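PDB 2WTB: peroxisomal fatty acid beta-oxidation multifunctional protein MFP2 from Arabidopsis thaliana, which catalyses hydration of long-chain enoyl-CoA and dehydrogenation of 3-hydroxyacyl-CoA in peroxisomal fatty acid beta-oxidation during seed germination. Local coordinates for residues Phe290-Gly295 against Lys650-Asp655; Ile327-Ile332 against Lys356-Ser361; Gln408-Leu413 against Cys421-Asn426; Ser527-Pro532 against Pro666-Ile671; Ser559-Lys564 against Val636-Arg641. All coordinates share one frame; numbering follows the deposited sequence.

Interaction 1 of 5, residues Phe290-Gly295 against Lys650-Asp655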
# COMPACT_ATOMS: atom_id res chain seq x y z
N PHE A 290 6.06 -4.76 1.54
CA PHE A 290 6.48 -3.54 2.23
C PHE A 290 7.70 -2.91 1.56
O PHE A 290 7.69 -1.72 1.22
CB PHE A 290 6.77 -3.84 3.70
CG PHE A 290 7.51 -2.74 4.41
CD1 PHE A 290 6.85 -1.58 4.80
CD2 PHE A 290 8.86 -2.86 4.69
CE1 PHE A 290 7.53 -0.57 5.46
CE2 PHE A 290 9.54 -1.86 5.34
CZ PHE A 290 8.88 -0.71 5.73
N PHE A 291 8.75 -3.70 1.36
CA PHE A 291 9.97 -3.21 0.74
C PHE A 291 9.78 -2.89 -0.74
O PHE A 291 10.24 -1.85 -1.23
CB PHE A 291 11.11 -4.22 0.92
CG PHE A 291 11.56 -4.38 2.34
CD1 PHE A 291 12.53 -3.54 2.86
CD2 PHE A 291 11.01 -5.35 3.15
CE1 PHE A 291 12.95 -3.68 4.17
CE2 PHE A 291 11.43 -5.50 4.46
CZ PHE A 291 12.40 -4.66 4.97
N SER A 292 9.10 -3.78 -1.45
CA SER A 292 8.84 -3.61 -2.88
C SER A 292 8.07 -2.32 -3.16
O SER A 292 8.28 -1.67 -4.18
CB SER A 292 8.08 -4.81 -3.44
OG SER A 292 8.89 -5.97 -3.45
N GLN A 293 7.18 -1.96 -2.24
CA GLN A 293 6.49 -0.67 -2.31
C GLN A 293 7.50 0.47 -2.38
O GLN A 293 7.31 1.45 -3.11
CB GLN A 293 5.58 -0.50 -1.10
CG GLN A 293 5.31 0.95 -0.73
CD GLN A 293 4.51 1.68 -1.78
OE1 GLN A 293 4.75 2.85 -2.07
NE2 GLN A 293 3.55 0.98 -2.38
N ARG A 294 8.57 0.34 -1.61
CA ARG A 294 9.59 1.38 -1.51
C ARG A 294 10.49 1.45 -2.75
O ARG A 294 10.91 2.54 -3.15
CB ARG A 294 10.45 1.15 -0.28
CG ARG A 294 9.78 1.47 1.03
CD ARG A 294 10.78 1.39 2.17
NE ARG A 294 10.28 1.99 3.40
CZ ARG A 294 11.06 2.33 4.42
NH1 ARG A 294 12.37 2.14 4.35
NH2 ARG A 294 10.53 2.87 5.51
N GLY A 295 10.78 0.30 -3.33
CA GLY A 295 11.79 0.21 -4.38
C GLY A 295 11.32 0.53 -5.79
O GLY A 295 12.08 0.39 -6.74
N LYS A 650 12.11 -4.37 -12.54
CA LYS A 650 12.42 -5.46 -11.63
C LYS A 650 11.15 -6.21 -11.25
O LYS A 650 10.06 -5.63 -11.25
CB LYS A 650 13.10 -4.92 -10.38
CG LYS A 650 12.23 -4.00 -9.55
CD LYS A 650 13.00 -3.38 -8.39
CE LYS A 650 13.77 -2.15 -8.83
NZ LYS A 650 12.86 -1.02 -9.16
N ALA A 651 11.29 -7.49 -10.94
CA ALA A 651 10.14 -8.32 -10.59
C ALA A 651 9.27 -7.67 -9.52
O ALA A 651 8.05 -7.67 -9.61
CB ALA A 651 10.61 -9.70 -10.14
N ALA A 652 9.92 -7.11 -8.50
CA ALA A 652 9.20 -6.53 -7.37
C ALA A 652 8.26 -5.40 -7.79
O ALA A 652 7.31 -5.08 -7.08
CB ALA A 652 10.18 -6.04 -6.31
N ASP A 653 8.54 -4.79 -8.94
CA ASP A 653 7.66 -3.76 -9.47
C ASP A 653 6.37 -4.37 -10.02
O ASP A 653 5.28 -3.82 -9.84
CB ASP A 653 8.36 -2.94 -10.55
CG ASP A 653 9.31 -1.89 -9.98
OD1 ASP A 653 9.23 -1.61 -8.76
OD2 ASP A 653 10.12 -1.35 -10.75
N LEU A 654 6.49 -5.51 -10.68
CA LEU A 654 5.33 -6.24 -11.18
C LEU A 654 4.42 -6.66 -10.03
O LEU A 654 3.19 -6.63 -10.16
CB LEU A 654 5.77 -7.46 -11.98
CG LEU A 654 6.44 -7.18 -13.33
CD1 LEU A 654 6.64 -8.47 -14.10
CD2 LEU A 654 5.62 -6.19 -14.13
N ASP A 655 5.02 -7.05 -8.91
CA ASP A 655 4.26 -7.43 -7.72
C ASP A 655 3.37 -6.29 -7.25
O ASP A 655 2.15 -6.44 -7.18
CB ASP A 655 5.21 -7.85 -6.59
CG ASP A 655 5.92 -9.16 -6.89
OD1 ASP A 655 5.36 -9.98 -7.64
OD2 ASP A 655 7.04 -9.36 -6.38
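Ser292 lays its CB and OG against the methyl of Ala652, with Ser292 OG 3.1 Å from Ala652 CB. Ser292 CB lies 3.7 Å from Ala652 O. The hydroxyl is not spent on this neighbour. With OG standing beside its own backbone N (chi1 -68°), it hydrogen-bonds back to His288 O one turn earlier, and only its flank meets the methyl. Neither side chain reaches beyond a gamma atom, so the backbones come close, Ser292 CA lying 5.4 Å from Ala652 CA.

One turn along, the contact becomes polar. Lys650, in the N-cap position of helix 651-662, sends its aliphatic chain toward Gly295. Bends at chi3 and chi4 fold the ammonium back so that Lys650 NZ gives a hydrogen bond of 2.9 Å to Gly295 O, arriving 28° off the carbonyl plane. The same nitrogen forms a salt bridge with Asp653 in the first turn of its own helix, Lys650 NZ lying 3.2 Å from Asp653 OD2 and approaching from above the carboxylate plane. Lys298 O is a further acceptor, so three oxygens gather round one ammonium. The carboxylate probably offsets the lysine charge, while the two backbone carbonyls fix where the chain end sits.

The pairing of Ser292 with Ala652 is a small-residue helix-helix contact, here between the C-terminal turn of helix 281-294 and the N-terminal turn of helix 651-662. It joins helix 281-294 to the helical C-terminal part of the chain.

Interaction 2 of 5, residues Ile327-Ile332 against Lys356-Ser361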
# COMPACT_ATOMS: atom_id res chain seq x y z
N ILE A 327 -7.88 13.36 -12.56
CA ILE A 327 -6.52 13.84 -12.40
C ILE A 327 -6.50 15.18 -11.68
O ILE A 327 -5.85 15.33 -10.64
CB ILE A 327 -5.81 14.01 -13.76
CG1 ILE A 327 -6.11 12.83 -14.68
CG2 ILE A 327 -4.31 14.19 -13.57
CD1 ILE A 327 -5.59 11.51 -14.17
N ALA A 328 -7.22 16.14 -12.23
CA ALA A 328 -7.29 17.48 -11.66
C ALA A 328 -7.58 17.42 -10.16
O ALA A 328 -6.98 18.16 -9.38
CB ALA A 328 -8.35 18.30 -12.38
N THR A 329 -8.50 16.55 -9.78
CA THR A 329 -8.86 16.38 -8.37
C THR A 329 -7.64 16.00 -7.54
O THR A 329 -7.35 16.63 -6.52
CB THR A 329 -9.95 15.30 -8.19
OG1 THR A 329 -11.18 15.77 -8.75
CG2 THR A 329 -10.15 15.00 -6.71
N ALA A 330 -6.92 14.97 -7.99
CA ALA A 330 -5.73 14.50 -7.29
C ALA A 330 -4.68 15.60 -7.16
O ALA A 330 -4.00 15.70 -6.14
CB ALA A 330 -5.15 13.29 -8.00
N LEU A 331 -4.55 16.41 -8.20
CA LEU A 331 -3.53 17.46 -8.24
C LEU A 331 -3.81 18.62 -7.28
O LEU A 331 -2.96 18.97 -6.46
CB LEU A 331 -3.34 17.97 -9.67
CG LEU A 331 -2.57 17.06 -10.63
CD1 LEU A 331 -2.75 17.52 -12.08
CD2 LEU A 331 -1.10 17.01 -10.26
N ILE A 332 -5.00 19.21 -7.38
CA ILE A 332 -5.37 20.32 -6.50
C ILE A 332 -5.45 19.88 -5.04
O ILE A 332 -5.22 20.67 -4.13
CB ILE A 332 -6.70 20.98 -6.91
CG1 ILE A 332 -7.83 19.95 -6.91
CG2 ILE A 332 -6.57 21.65 -8.27
CD1 ILE A 332 -9.18 20.54 -7.27
N LYS A 356 -15.79 19.38 -8.52
CA LYS A 356 -16.48 19.84 -7.32
C LYS A 356 -17.26 18.70 -6.67
O LYS A 356 -17.28 18.57 -5.45
CB LYS A 356 -17.41 21.00 -7.64
N ALA A 357 -17.90 17.88 -7.50
CA ALA A 357 -18.67 16.74 -7.01
C ALA A 357 -17.77 15.75 -6.27
O ALA A 357 -18.18 15.16 -5.27
CB ALA A 357 -19.39 16.06 -8.16
N ASN A 358 -16.56 15.57 -6.78
CA ASN A 358 -15.60 14.66 -6.16
C ASN A 358 -15.13 15.17 -4.80
O ASN A 358 -14.81 14.38 -3.91
CB ASN A 358 -14.40 14.44 -7.08
CG ASN A 358 -14.77 13.66 -8.33
OD1 ASN A 358 -15.76 12.93 -8.36
ND2 ASN A 358 -13.96 13.81 -9.38
N LEU A 359 -15.08 16.49 -4.65
CA LEU A 359 -14.64 17.10 -3.41
C LEU A 359 -15.78 17.18 -2.39
O LEU A 359 -15.57 16.96 -1.20
CB LEU A 359 -14.05 18.50 -3.66
CG LEU A 359 -12.61 18.56 -4.18
CD1 LEU A 359 -12.52 18.01 -5.59
CD2 LEU A 359 -12.08 19.98 -4.13
N GLN A 360 -16.98 17.49 -2.87
CA GLN A 360 -18.15 17.57 -2.01
C GLN A 360 -18.49 16.20 -1.43
O GLN A 360 -19.05 16.10 -0.34
CB GLN A 360 -19.35 18.12 -2.79
CG GLN A 360 -19.22 19.58 -3.17
CD GLN A 360 -20.30 20.03 -4.13
OE1 GLN A 360 -21.05 19.22 -4.67
NE2 GLN A 360 -20.39 21.34 -4.35
N SER A 361 -18.13 15.15 -2.16
CA SER A 361 -18.39 13.78 -1.71
C SER A 361 -17.66 13.47 -0.41
O SER A 361 -18.25 12.94 0.53
CB SER A 361 -17.99 12.78 -2.80
OG SER A 361 -18.28 11.45 -2.41
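Thr329 and Asn358 meet with their side chains crossing at about a right angle, the hydroxyl of the threonine facing the amide nitrogen of the asparagine. Asn358 ND2 lies 3.5 Å from Thr329 OG1, and the N-H points almost straight at the oxygen (170°), yet the length makes this a weak hydrogen bond. The hydroxyl has a firmer partner in Ser325 O, one turn back on its own helix.

The two branches of Thr329 divide the work. OG1 sits beside the backbone N (chi1 -68°) and faces Asn358, while CG2 is anti to that nitrogen and turns to Leu359. Thr329 and Leu359 run past each other in opposite directions, bringing Thr329 CG2 to 4.0 Å from Leu359 CD1. The other leucine methyl serves Ile332: Ile332 CD1 and Leu359 CD2 are 4.3 Å apart, a loose apolar touch at the end of an extended isoleucine branch. Leu359 thus reaches two residues of helix 322-332 that are nearly one turn apart.

The axes of the segments 327-332 and 356-361 cross at -55°, 10.1 Å apart at closest, a spacing bridged by side chains alone. Val355, one turn back on helix 345-361, touches both Thr329 and Ile332 and extends the apolar patch. A GxGxxG-type sequence runs from just after strand 315-318 into the start of helix 322-332, consistent with the first helix of a Rossmann fold. Chemically the interface is mostly hydrophobic, with one long N-H to hydroxyl bond at its margin, so methyl contacts probably contribute more to holding the two helices together than the amide does.

Interaction 3 of 5, residues Gln408-Leu413 against Cys421-Asn426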
# COMPACT_ATOMS: atom_id res chain seq x y z
N GLN A 408 -2.72 15.99 -32.72
CA GLN A 408 -2.98 17.41 -32.91
C GLN A 408 -2.81 18.19 -31.61
O GLN A 408 -2.30 19.31 -31.61
CB GLN A 408 -4.38 17.63 -33.48
CG GLN A 408 -4.73 19.09 -33.71
CD GLN A 408 -3.79 19.77 -34.68
OE1 GLN A 408 -3.24 19.13 -35.59
NE2 GLN A 408 -3.59 21.07 -34.51
N ILE A 409 -3.24 17.59 -30.51
CA ILE A 409 -3.13 18.23 -29.20
C ILE A 409 -1.67 18.47 -28.83
O ILE A 409 -1.32 19.51 -28.28
CB ILE A 409 -3.81 17.41 -28.10
CG1 ILE A 409 -5.31 17.31 -28.38
CG2 ILE A 409 -3.56 18.02 -26.73
CD1 ILE A 409 -6.10 16.69 -27.25
N PHE A 410 -0.81 17.50 -29.15
CA PHE A 410 0.61 17.62 -28.84
C PHE A 410 1.33 18.58 -29.79
O PHE A 410 2.38 19.12 -29.46
CB PHE A 410 1.28 16.24 -28.83
CG PHE A 410 1.18 15.55 -27.50
CD1 PHE A 410 2.32 15.27 -26.77
CD2 PHE A 410 -0.06 15.20 -26.98
CE1 PHE A 410 2.23 14.64 -25.54
CE2 PHE A 410 -0.15 14.58 -25.75
CZ PHE A 410 0.99 14.29 -25.03
N ALA A 411 0.75 18.79 -30.97
CA ALA A 411 1.26 19.80 -31.88
C ALA A 411 1.03 21.18 -31.27
O ALA A 411 1.94 22.02 -31.23
CB ALA A 411 0.57 19.70 -33.23
N ASP A 412 -0.19 21.41 -30.78
CA ASP A 412 -0.53 22.67 -30.13
C ASP A 412 0.24 22.84 -28.82
O ASP A 412 0.72 23.92 -28.51
CB ASP A 412 -2.04 22.75 -29.86
CG ASP A 412 -2.85 22.81 -31.14
OD1 ASP A 412 -2.28 23.14 -32.20
OD2 ASP A 412 -4.07 22.54 -31.08
N LEU A 413 0.34 21.75 -28.06
CA LEU A 413 1.08 21.77 -26.80
C LEU A 413 2.49 22.29 -27.03
O LEU A 413 2.92 23.25 -26.39
CB LEU A 413 1.13 20.38 -26.18
CG LEU A 413 -0.15 19.89 -25.49
CD1 LEU A 413 0.06 18.49 -24.94
CD2 LEU A 413 -0.54 20.85 -24.38
N CYS A 421 8.37 22.53 -20.47
CA CYS A 421 7.12 21.92 -20.03
C CYS A 421 7.03 20.44 -20.40
O CYS A 421 7.34 20.05 -21.53
CB CYS A 421 5.93 22.67 -20.63
SG CYS A 421 4.33 22.10 -20.05
N ILE A 422 6.60 19.62 -19.44
CA ILE A 422 6.46 18.19 -19.66
C ILE A 422 5.20 17.87 -20.46
O ILE A 422 4.11 18.34 -20.14
CB ILE A 422 6.44 17.41 -18.33
CG1 ILE A 422 7.79 17.53 -17.63
CG2 ILE A 422 6.09 15.95 -18.57
CD1 ILE A 422 7.82 16.94 -16.25
N LEU A 423 5.36 17.08 -21.52
CA LEU A 423 4.25 16.72 -22.39
C LEU A 423 3.74 15.31 -22.10
O LEU A 423 4.00 14.37 -22.85
CB LEU A 423 4.66 16.85 -23.86
CG LEU A 423 4.59 18.25 -24.49
CD1 LEU A 423 4.87 19.35 -23.47
CD2 LEU A 423 5.53 18.37 -25.68
N ALA A 424 3.02 15.18 -20.99
CA ALA A 424 2.57 13.87 -20.53
C ALA A 424 1.18 13.53 -21.06
O ALA A 424 0.35 14.41 -21.29
CB ALA A 424 2.58 13.82 -19.01
N SER A 425 0.94 12.23 -21.26
CA SER A 425 -0.35 11.76 -21.74
C SER A 425 -0.91 10.64 -20.86
O SER A 425 -0.17 9.78 -20.39
CB SER A 425 -0.25 11.27 -23.18
OG SER A 425 -1.40 10.53 -23.54
N ASN A 426 -2.22 10.67 -20.66
CA ASN A 426 -2.92 9.66 -19.88
C ASN A 426 -3.44 8.54 -20.78
O ASN A 426 -4.27 7.72 -20.37
CB ASN A 426 -4.06 10.31 -19.10
CG ASN A 426 -4.93 9.30 -18.37
OD1 ASN A 426 -4.45 8.52 -17.55
ND2 ASN A 426 -6.23 9.31 -18.67
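Phe410 leaves helix 403-416 with its CB well back from the strand and meets it through the far half of the ring. Going outward, Phe410 CD1 is the first atom to touch, 4.1 Å from Leu423 CB. Next comes CE1, which approaches that same carbon more closely and also points at the backbone, with Phe410 CE1 3.2 Å from Leu423 O. This oxygen lies at the ring edge, near the ring plane. At the tip, Phe410 CZ reaches Ser425 CB at 3.8 Å and passes near Ala424 O. On the helix side, Leu413 CD1 sits 3.8 Å above the ring plane, over its centre, so the ring is covered by a residue of its own helix while its rim presses on the strand.

Leu413 makes a lighter contact of its own, its CB 4.4 Å from Leu423 CG. Ser425 offers the ring only its CB, for its hydroxyl is hydrogen-bonded to Glu397 OE1. Cutting Phe410 back to alanine is likely to open a gap beside Leu423 and Ser425 and to leave the Leu413 methyl without the ring it covers.

The helix runs nearly antiparallel to strand 422-425, at 163°, and packs against the sheet formed with the neighbouring parallel strand 394-397. This is the helix-on-sheet layer of a beta-alpha-beta crossover, the repeating unit of the Rossmann fold in the NAD-binding domain.

Interaction 4 of 5, residues Ser527-Pro532 against Pro666-Ile671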
# COMPACT_ATOMS: atom_id res chain seq x y z
N SER A 527 -12.51 -14.90 -5.78
CA SER A 527 -12.78 -13.86 -4.79
C SER A 527 -12.33 -14.32 -3.41
O SER A 527 -12.04 -13.50 -2.53
CB SER A 527 -14.27 -13.51 -4.77
OG SER A 527 -14.65 -12.83 -5.95
N LYS A 528 -12.27 -15.63 -3.23
CA LYS A 528 -11.81 -16.22 -1.98
C LYS A 528 -10.30 -16.36 -2.00
O LYS A 528 -9.65 -16.35 -0.96
CB LYS A 528 -12.47 -17.58 -1.75
CG LYS A 528 -12.11 -18.23 -0.42
CD LYS A 528 -13.02 -19.41 -0.11
CE LYS A 528 -12.91 -20.48 -1.19
NZ LYS A 528 -13.81 -21.64 -0.90
N PHE A 529 -9.76 -16.49 -3.21
CA PHE A 529 -8.31 -16.58 -3.39
C PHE A 529 -7.61 -15.36 -2.82
O PHE A 529 -6.46 -15.45 -2.38
CB PHE A 529 -7.98 -16.74 -4.88
CG PHE A 529 -6.51 -16.67 -5.18
CD1 PHE A 529 -5.63 -17.62 -4.67
CD2 PHE A 529 -6.00 -15.66 -5.98
CE1 PHE A 529 -4.28 -17.55 -4.95
CE2 PHE A 529 -4.65 -15.59 -6.27
CZ PHE A 529 -3.79 -16.54 -5.75
N GLY A 530 -8.30 -14.22 -2.82
CA GLY A 530 -7.74 -13.00 -2.28
C GLY A 530 -8.15 -11.77 -3.07
O GLY A 530 -8.09 -10.65 -2.57
N MET A 531 -8.56 -11.98 -4.32
CA MET A 531 -9.05 -10.89 -5.15
C MET A 531 -10.29 -10.27 -4.51
O MET A 531 -11.04 -10.96 -3.82
CB MET A 531 -9.39 -11.40 -6.55
CG MET A 531 -8.18 -11.82 -7.37
SD MET A 531 -7.23 -10.40 -7.93
CE MET A 531 -5.69 -11.17 -8.39
N PRO A 532 -10.49 -8.97 -4.73
CA PRO A 532 -11.65 -8.26 -4.18
C PRO A 532 -12.90 -8.56 -4.99
O PRO A 532 -14.00 -8.12 -4.64
CB PRO A 532 -11.27 -6.78 -4.34
CG PRO A 532 -9.81 -6.77 -4.74
CD PRO A 532 -9.59 -8.06 -5.46
N PRO A 666 -2.08 -9.12 -1.16
CA PRO A 666 -0.80 -8.65 -0.62
C PRO A 666 -0.06 -9.74 0.14
O PRO A 666 1.16 -9.87 0.00
CB PRO A 666 -1.21 -7.53 0.34
CG PRO A 666 -2.54 -7.07 -0.16
CD PRO A 666 -3.21 -8.30 -0.69
N TYR A 667 -0.79 -10.52 0.93
CA TYR A 667 -0.18 -11.59 1.72
C TYR A 667 0.41 -12.70 0.85
O TYR A 667 1.11 -13.58 1.35
CB TYR A 667 -1.20 -12.18 2.71
CG TYR A 667 -2.58 -12.36 2.14
CD1 TYR A 667 -3.55 -11.37 2.28
CD2 TYR A 667 -2.93 -13.51 1.45
CE1 TYR A 667 -4.81 -11.52 1.75
CE2 TYR A 667 -4.19 -13.68 0.92
CZ TYR A 667 -5.13 -12.68 1.07
OH TYR A 667 -6.39 -12.84 0.54
N ARG A 668 0.14 -12.65 -0.45
CA ARG A 668 0.75 -13.59 -1.38
C ARG A 668 1.95 -12.98 -2.09
O ARG A 668 2.52 -13.58 -3.00
CB ARG A 668 -0.28 -14.09 -2.39
CG ARG A 668 -1.47 -14.79 -1.75
CD ARG A 668 -2.22 -15.66 -2.74
NE ARG A 668 -3.56 -15.99 -2.27
CZ ARG A 668 -3.83 -16.97 -1.41
NH1 ARG A 668 -2.85 -17.71 -0.91
NH2 ARG A 668 -5.08 -17.20 -1.04
N GLY A 669 2.33 -11.77 -1.67
CA GLY A 669 3.56 -11.14 -2.13
C GLY A 669 3.48 -10.41 -3.46
O GLY A 669 4.20 -9.44 -3.68
N GLY A 670 2.61 -10.88 -4.34
CA GLY A 670 2.50 -10.30 -5.67
C GLY A 670 2.54 -11.38 -6.73
O GLY A 670 2.97 -12.50 -6.46
N ILE A 671 2.12 -11.05 -7.95
CA ILE A 671 2.00 -12.03 -9.02
C ILE A 671 3.30 -12.81 -9.24
O ILE A 671 3.28 -14.00 -9.54
CB ILE A 671 1.54 -11.38 -10.34
CG1 ILE A 671 0.45 -12.21 -11.01
CG2 ILE A 671 2.72 -11.17 -11.27
CD1 ILE A 671 0.96 -13.46 -11.67
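Arg668 lies over Phe529 and reaches the carbonyl of the same residue. Its chain is extended from CG to NE, and the turn at chi4 swings the guanidinium across the chain's end until it lies almost flat above the phenyl ring, the two planes 6° apart. NE hangs over one face of Phe529, offset toward the rim. On the opposite face of the guanidinium sits the ring of Tyr667, whose CE2 is 3.8 Å above the plane.

Phe529 has CG anti to its backbone N (chi1 173°), which carries the ring beneath the arginine while its carbonyl stays at the guanidinium edge. Two donors close on that single oxygen side-on: Arg668 NH2 at 2.6 Å and Arg668 NE at 3.0 Å from Phe529 O, both with the oxygen in the guanidinium plane.

Tyr667 adopts a less common first torsion, 41°, with CG between the backbone N and C. Its hydroxyl reaches past the arginine to Gly530, with Tyr667 OH 3.1 Å from Gly530 CA. A beta-carbon there would collide with the hydroxyl, and the positive phi of Gly530 already suits glycine.

A methionine in place of Arg668 would probably leave Phe529 O without both donors and the phenyl ring without its flat cover. The carbonyl lies near the C-terminal end of helix 519-529, where the helix dipole is expected to be negative, so the positive guanidinium is probably a favourable partner for it.

Interaction 5 of 5, residues Ser559-Lys564 against Val636-Arg641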
# COMPACT_ATOMS: atom_id res chain seq x y z
N SER A 559 -2.55 -11.52 -31.29
CA SER A 559 -3.63 -12.38 -31.74
C SER A 559 -3.45 -13.86 -31.38
O SER A 559 -4.38 -14.51 -30.91
CB SER A 559 -3.83 -12.24 -33.25
OG SER A 559 -2.63 -12.52 -33.95
N GLU A 560 -2.24 -14.38 -31.59
CA GLU A 560 -1.97 -15.80 -31.36
C GLU A 560 -1.86 -16.15 -29.87
O GLU A 560 -1.44 -17.25 -29.52
CB GLU A 560 -0.70 -16.22 -32.09
N ARG A 561 -2.25 -15.21 -29.01
CA ARG A 561 -2.15 -15.41 -27.57
C ARG A 561 -3.42 -14.93 -26.87
O ARG A 561 -3.47 -14.89 -25.64
CB ARG A 561 -0.95 -14.64 -27.01
CG ARG A 561 0.39 -15.33 -27.21
CD ARG A 561 1.52 -14.32 -27.12
NE ARG A 561 1.31 -13.36 -26.04
CZ ARG A 561 2.01 -12.24 -25.89
NH1 ARG A 561 2.97 -11.94 -26.75
NH2 ARG A 561 1.76 -11.42 -24.88
N THR A 562 -4.42 -14.56 -27.65
CA THR A 562 -5.65 -14.01 -27.10
C THR A 562 -6.88 -14.79 -27.55
O THR A 562 -6.83 -15.52 -28.54
CB THR A 562 -5.82 -12.52 -27.47
OG1 THR A 562 -5.97 -12.40 -28.89
CG2 THR A 562 -4.62 -11.71 -27.02
N TYR A 563 -7.98 -14.62 -26.82
CA TYR A 563 -9.24 -15.25 -27.18
C TYR A 563 -10.39 -14.25 -27.13
O TYR A 563 -10.77 -13.78 -26.06
CB TYR A 563 -9.54 -16.43 -26.26
CG TYR A 563 -10.82 -17.15 -26.61
CD1 TYR A 563 -10.87 -18.05 -27.67
CD2 TYR A 563 -11.99 -16.93 -25.89
CE1 TYR A 563 -12.04 -18.70 -27.99
CE2 TYR A 563 -13.16 -17.58 -26.20
CZ TYR A 563 -13.18 -18.46 -27.26
OH TYR A 563 -14.35 -19.12 -27.59
N LYS A 564 -10.93 -13.94 -28.30
CA LYS A 564 -12.05 -13.00 -28.40
C LYS A 564 -13.38 -13.71 -28.20
O LYS A 564 -14.01 -14.17 -29.15
CB LYS A 564 -12.03 -12.29 -29.76
N VAL A 636 0.97 -15.06 -14.92
CA VAL A 636 2.38 -15.21 -14.60
C VAL A 636 3.18 -15.25 -15.89
O VAL A 636 4.19 -14.57 -16.04
CB VAL A 636 2.66 -16.52 -13.83
CG1 VAL A 636 4.16 -16.74 -13.67
CG2 VAL A 636 1.97 -16.49 -12.47
N ASN A 637 2.69 -16.06 -16.83
CA ASN A 637 3.32 -16.20 -18.14
C ASN A 637 3.54 -14.84 -18.80
O ASN A 637 4.59 -14.58 -19.38
CB ASN A 637 2.46 -17.09 -19.03
CG ASN A 637 3.22 -17.62 -20.23
OD1 ASN A 637 4.45 -17.60 -20.26
ND2 ASN A 637 2.49 -18.11 -21.22
N GLU A 638 2.53 -13.98 -18.70
CA GLU A 638 2.58 -12.67 -19.34
C GLU A 638 3.48 -11.73 -18.56
O GLU A 638 4.21 -10.92 -19.14
CB GLU A 638 1.17 -12.08 -19.46
CG GLU A 638 1.08 -10.87 -20.36
CD GLU A 638 1.47 -11.18 -21.79
OE1 GLU A 638 1.14 -12.28 -22.28
OE2 GLU A 638 2.11 -10.31 -22.43
N ALA A 639 3.43 -11.84 -17.23
CA ALA A 639 4.30 -11.05 -16.37
C ALA A 639 5.76 -11.31 -16.71
O ALA A 639 6.60 -10.41 -16.64
CB ALA A 639 4.02 -11.37 -14.91
N CYS A 640 6.06 -12.55 -17.07
CA CYS A 640 7.42 -12.94 -17.42
C CYS A 640 7.86 -12.33 -18.75
O CYS A 640 9.00 -11.91 -18.90
CB CYS A 640 7.56 -14.46 -17.45
SG CYS A 640 7.49 -15.23 -15.82
N ARG A 641 6.94 -12.30 -19.71
CA ARG A 641 7.20 -11.62 -20.98
C ARG A 641 7.53 -10.16 -20.70
O ARG A 641 8.52 -9.62 -21.21
CB ARG A 641 5.98 -11.71 -21.89
CG ARG A 641 5.60 -13.12 -22.32
CD ARG A 641 4.54 -13.08 -23.42
NE ARG A 641 4.26 -14.41 -23.98
CZ ARG A 641 3.26 -15.19 -23.58
NH1 ARG A 641 2.45 -14.79 -22.62
NH2 ARG A 641 3.08 -16.37 -24.15
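The guanidinium groups of Arg561 and Arg641 lie flat on each other, planes 9° apart and centres 4.0 Å apart. Arg561 NE sits over the centre of the Arg641 group, whose opposite face carries Asn637 OD1, offset toward the rim. On Arg561, the covered face meets Arg641 CD near the rim, and the edge is taken by the carboxylate of Glu638.

That edge contact is a salt bridge, with Arg561 NH2 2.7 Å from Glu638 OE2. The same nitrogen gives a weak hydrogen bond to the other oxygen, Glu638 OE1, at 2.8 Å and a bent 130°. A bend at chi2 (62°) turns the Glu638 carboxylate toward the next turn of helix 624-644, where Arg641 NH1 also reaches Glu638 OE1, 2.9 Å away, in a second salt bridge. Arg500 of helix 498-514 pairs with Glu638 OE2 through its NE.

One buried carboxylate therefore serves three arginines, joining the loop after helix 544-557 to two helices. Its negative charge probably makes the close stacking of Arg561 on Arg641 tolerable, and the clustered positive charges are in turn likely to favour an ionised Glu638.

In the fold
From the N terminus, residues 290-295 open the longest loop, which interaction 1 closes only at 650-655. Inside it, interactions 2 and 3 close in series, both within the NAD-binding domain: the first pairs two helices, the second lays a helix on the sheet. Interaction 4 opens at 527-532, and interaction 5 closes a loop from 559-564 to 636-641, nested within both interactions 1 and 4. Interaction 4 then closes at 666-671, so interactions 1 and 4 cross. Interactions 1, 4 and 5 touch one another, tying helix 281-294 to the helical C-terminal part, whereas interactions 2 and 3 stand apart, their centres about 29 and 30 Å from that of interaction 1.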